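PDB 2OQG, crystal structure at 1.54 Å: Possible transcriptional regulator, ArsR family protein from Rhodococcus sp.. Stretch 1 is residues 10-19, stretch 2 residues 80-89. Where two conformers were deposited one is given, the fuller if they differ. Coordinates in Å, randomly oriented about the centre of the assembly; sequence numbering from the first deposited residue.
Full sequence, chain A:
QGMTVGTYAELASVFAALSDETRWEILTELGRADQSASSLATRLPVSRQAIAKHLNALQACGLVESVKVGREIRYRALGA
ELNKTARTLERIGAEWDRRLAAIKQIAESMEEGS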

# COMPACT_ATOMS: atom_id res chain seq x y z
N GLU A 10 23.58 -12.17 13.24
CA GLU A 10 22.85 -11.36 12.28
C GLU A 10 21.63 -12.08 11.74
O GLU A 10 20.61 -11.44 11.45
CB GLU A 10 23.75 -10.94 11.13
CG GLU A 10 24.38 -9.59 11.39
CD GLU A 10 23.31 -8.51 11.63
OE1 GLU A 10 23.29 -7.92 12.72
OE2 GLU A 10 22.46 -8.29 10.75
N LEU A 11 21.74 -13.39 11.60
CA LEU A 11 20.61 -14.22 11.08
C LEU A 11 19.77 -14.96 12.12
O LEU A 11 18.74 -15.54 11.77
CB LEU A 11 21.09 -15.25 10.07
CG LEU A 11 21.72 -14.60 8.83
CD1 LEU A 11 22.25 -15.64 7.88
CD2 LEU A 11 20.73 -13.68 8.11
N ALA A 12 20.17 -14.90 13.38
CA ALA A 12 19.53 -15.66 14.43
C ALA A 12 18.01 -15.43 14.52
O ALA A 12 17.24 -16.40 14.63
CB ALA A 12 20.17 -15.38 15.77
N SER A 13 17.59 -14.18 14.38
CA SER A 13 16.15 -13.86 14.51
C SER A 13 15.39 -14.42 13.31
O SER A 13 14.27 -14.91 13.46
CB SER A 13 15.85 -12.37 14.70
OG SER A 13 16.26 -11.57 13.62
N VAL A 14 16.02 -14.40 12.14
CA VAL A 14 15.38 -15.04 10.97
C VAL A 14 15.30 -16.54 11.16
O VAL A 14 14.25 -17.14 10.87
CB VAL A 14 16.10 -14.66 9.65
CG1 VAL A 14 15.67 -15.54 8.46
CG2 VAL A 14 15.83 -13.18 9.33
N PHE A 15 16.41 -17.17 11.58
CA PHE A 15 16.35 -18.61 11.80
C PHE A 15 15.21 -18.93 12.78
O PHE A 15 14.43 -19.86 12.56
CB PHE A 15 17.63 -19.19 12.37
CG PHE A 15 18.86 -18.99 11.52
CD1 PHE A 15 18.77 -18.79 10.13
CD2 PHE A 15 20.16 -19.12 12.09
CE1 PHE A 15 19.94 -18.75 9.33
CE2 PHE A 15 21.33 -18.98 11.32
CZ PHE A 15 21.19 -18.81 9.91
N ALA A 16 15.14 -18.18 13.87
CA ALA A 16 14.09 -18.45 14.87
C ALA A 16 12.70 -18.29 14.22
O ALA A 16 11.77 -19.09 14.44
CB ALA A 16 14.22 -17.50 16.01
N ALA A 17 12.54 -17.23 13.41
CA ALA A 17 11.24 -16.95 12.81
C ALA A 17 10.83 -18.12 11.91
O ALA A 17 9.68 -18.55 11.93
CB ALA A 17 11.26 -15.64 12.07
N LEU A 18 11.81 -18.65 11.17
CA LEU A 18 11.55 -19.68 10.15
C LEU A 18 11.54 -21.11 10.79
O LEU A 18 11.42 -22.10 10.08
CB LEU A 18 12.64 -19.59 9.09
CG LEU A 18 12.65 -18.29 8.27
CD1 LEU A 18 13.63 -18.37 7.08
CD2 LEU A 18 11.24 -17.97 7.74
N SER A 19 11.69 -21.21 12.11
CA SER A 19 11.77 -22.51 12.74
C SER A 19 10.38 -23.04 13.11
O SER A 19 10.27 -24.14 13.67
CB SER A 19 12.58 -22.42 14.02
OG SER A 19 11.85 -21.72 15.02
N ALA A 80 13.48 -10.22 0.67
CA ALA A 80 14.88 -9.78 0.96
C ALA A 80 15.63 -10.62 2.00
O ALA A 80 16.82 -11.00 1.75
CB ALA A 80 14.97 -8.30 1.36
N GLU A 81 15.01 -10.90 3.15
CA GLU A 81 15.74 -11.69 4.14
C GLU A 81 15.83 -13.17 3.81
O GLU A 81 16.81 -13.81 4.21
CB GLU A 81 15.15 -11.49 5.54
CG GLU A 81 15.09 -10.00 5.92
CD GLU A 81 16.37 -9.39 6.49
OE1 GLU A 81 16.28 -8.83 7.61
OE2 GLU A 81 17.44 -9.41 5.84
N LEU A 82 14.89 -13.71 3.03
CA LEU A 82 14.96 -15.08 2.61
C LEU A 82 16.09 -15.14 1.60
O LEU A 82 16.88 -16.08 1.62
CB LEU A 82 13.69 -15.56 1.91
CG LEU A 82 12.42 -15.96 2.62
CD1 LEU A 82 11.53 -16.83 1.66
CD2 LEU A 82 12.69 -16.57 3.93
N ASN A 83 16.22 -14.11 0.76
CA ASN A 83 17.32 -14.13 -0.25
C ASN A 83 18.68 -14.02 0.42
O ASN A 83 19.64 -14.75 0.08
CB ASN A 83 17.13 -13.01 -1.27
CG ASN A 83 15.86 -13.14 -2.06
OD1 ASN A 83 15.31 -14.25 -2.23
ND2 ASN A 83 15.38 -12.01 -2.57
N LYS A 84 18.77 -13.19 1.44
CA LYS A 84 20.05 -13.00 2.14
C LYS A 84 20.41 -14.33 2.82
O LYS A 84 21.56 -14.81 2.80
CB LYS A 84 20.00 -11.82 3.13
CG LYS A 84 21.24 -11.73 4.00
CD LYS A 84 20.96 -10.78 5.15
CE LYS A 84 21.39 -9.42 4.80
NZ LYS A 84 20.98 -8.42 5.82
N THR A 85 19.41 -14.92 3.48
CA THR A 85 19.68 -16.18 4.16
C THR A 85 20.12 -17.25 3.18
O THR A 85 21.08 -17.99 3.43
CB THR A 85 18.43 -16.63 4.89
OG1 THR A 85 18.08 -15.64 5.88
CG2 THR A 85 18.65 -18.00 5.48
N ALA A 86 19.41 -17.32 2.05
CA ALA A 86 19.75 -18.30 1.05
C ALA A 86 21.21 -18.09 0.54
O ALA A 86 22.00 -19.05 0.41
CB ALA A 86 18.76 -18.22 -0.07
N ARG A 87 21.62 -16.84 0.33
CA ARG A 87 23.00 -16.60 -0.20
C ARG A 87 24.01 -17.10 0.85
O ARG A 87 25.04 -17.67 0.51
CB ARG A 87 23.25 -15.12 -0.50
CG ARG A 87 22.47 -14.59 -1.68
CD ARG A 87 22.89 -13.15 -2.03
NE ARG A 87 22.65 -12.16 -0.97
CZ ARG A 87 21.53 -11.46 -0.88
NH1 ARG A 87 20.59 -11.69 -1.78
NH2 ARG A 87 21.33 -10.55 0.10
N THR A 88 23.73 -16.83 2.13
CA THR A 88 24.65 -17.24 3.18
C THR A 88 24.70 -18.76 3.27
O THR A 88 25.80 -19.35 3.34
CB THR A 88 24.19 -16.68 4.49
OG1 THR A 88 24.06 -15.26 4.34
CG2 THR A 88 25.23 -16.98 5.51
N LEU A 89 23.54 -19.43 3.21
CA LEU A 89 23.55 -20.91 3.28
C LEU A 89 24.24 -21.54 2.06
O LEU A 89 24.91 -22.57 2.20
CB LEU A 89 22.12 -21.42 3.43
CG LEU A 89 21.45 -21.02 4.72
CD1 LEU A 89 20.09 -21.74 4.64
CD2 LEU A 89 22.26 -21.34 5.98
O HOH W 1 22.80 -6.34 7.94

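Two helices cross steeply here, their N-to-C directions 110° apart, and they meet through side chains alone, with no direct hydrogen bond between them. L11 and T85 cover the most surface. Their CA atoms lie 7.3 Å apart, and both CA-to-CB bonds point toward the opposing helix. The branched end of L11 spreads over successive turns: CD2 lies 4.0 Å from T85 OG1 and 4.2 Å from K84 CD, while CD1 lies 4.0 Å from T88 OG1.

Threonine might seem a poor choice for a buried, largely apolar site, but T85, with chi1 in the m rotamer, donates a hydrogen bond from OG1 to E81 O, one turn back in its own helix (2.8 Å). With its polarity satisfied, the hydroxyl can pack against hydrocarbon, and V14 CG1 approaches T85 OG1 to 3.5 Å. T88 repeats the device, its OG1 donating to K84 O at 3.0 Å. The methyl of T85 serves another neighbour: CG2 meets the edge of the F15 ring, 4.1 Å from CE1.

V14, the third large contributor, is compact and beta-branched; its second methyl, CG2, rests 4.2 Å from E81 CB, touching the aliphatic part of the glutamate. Farther along, L18 CD1 and L82 CD2 pack at 3.7 Å, a purely apolar contact.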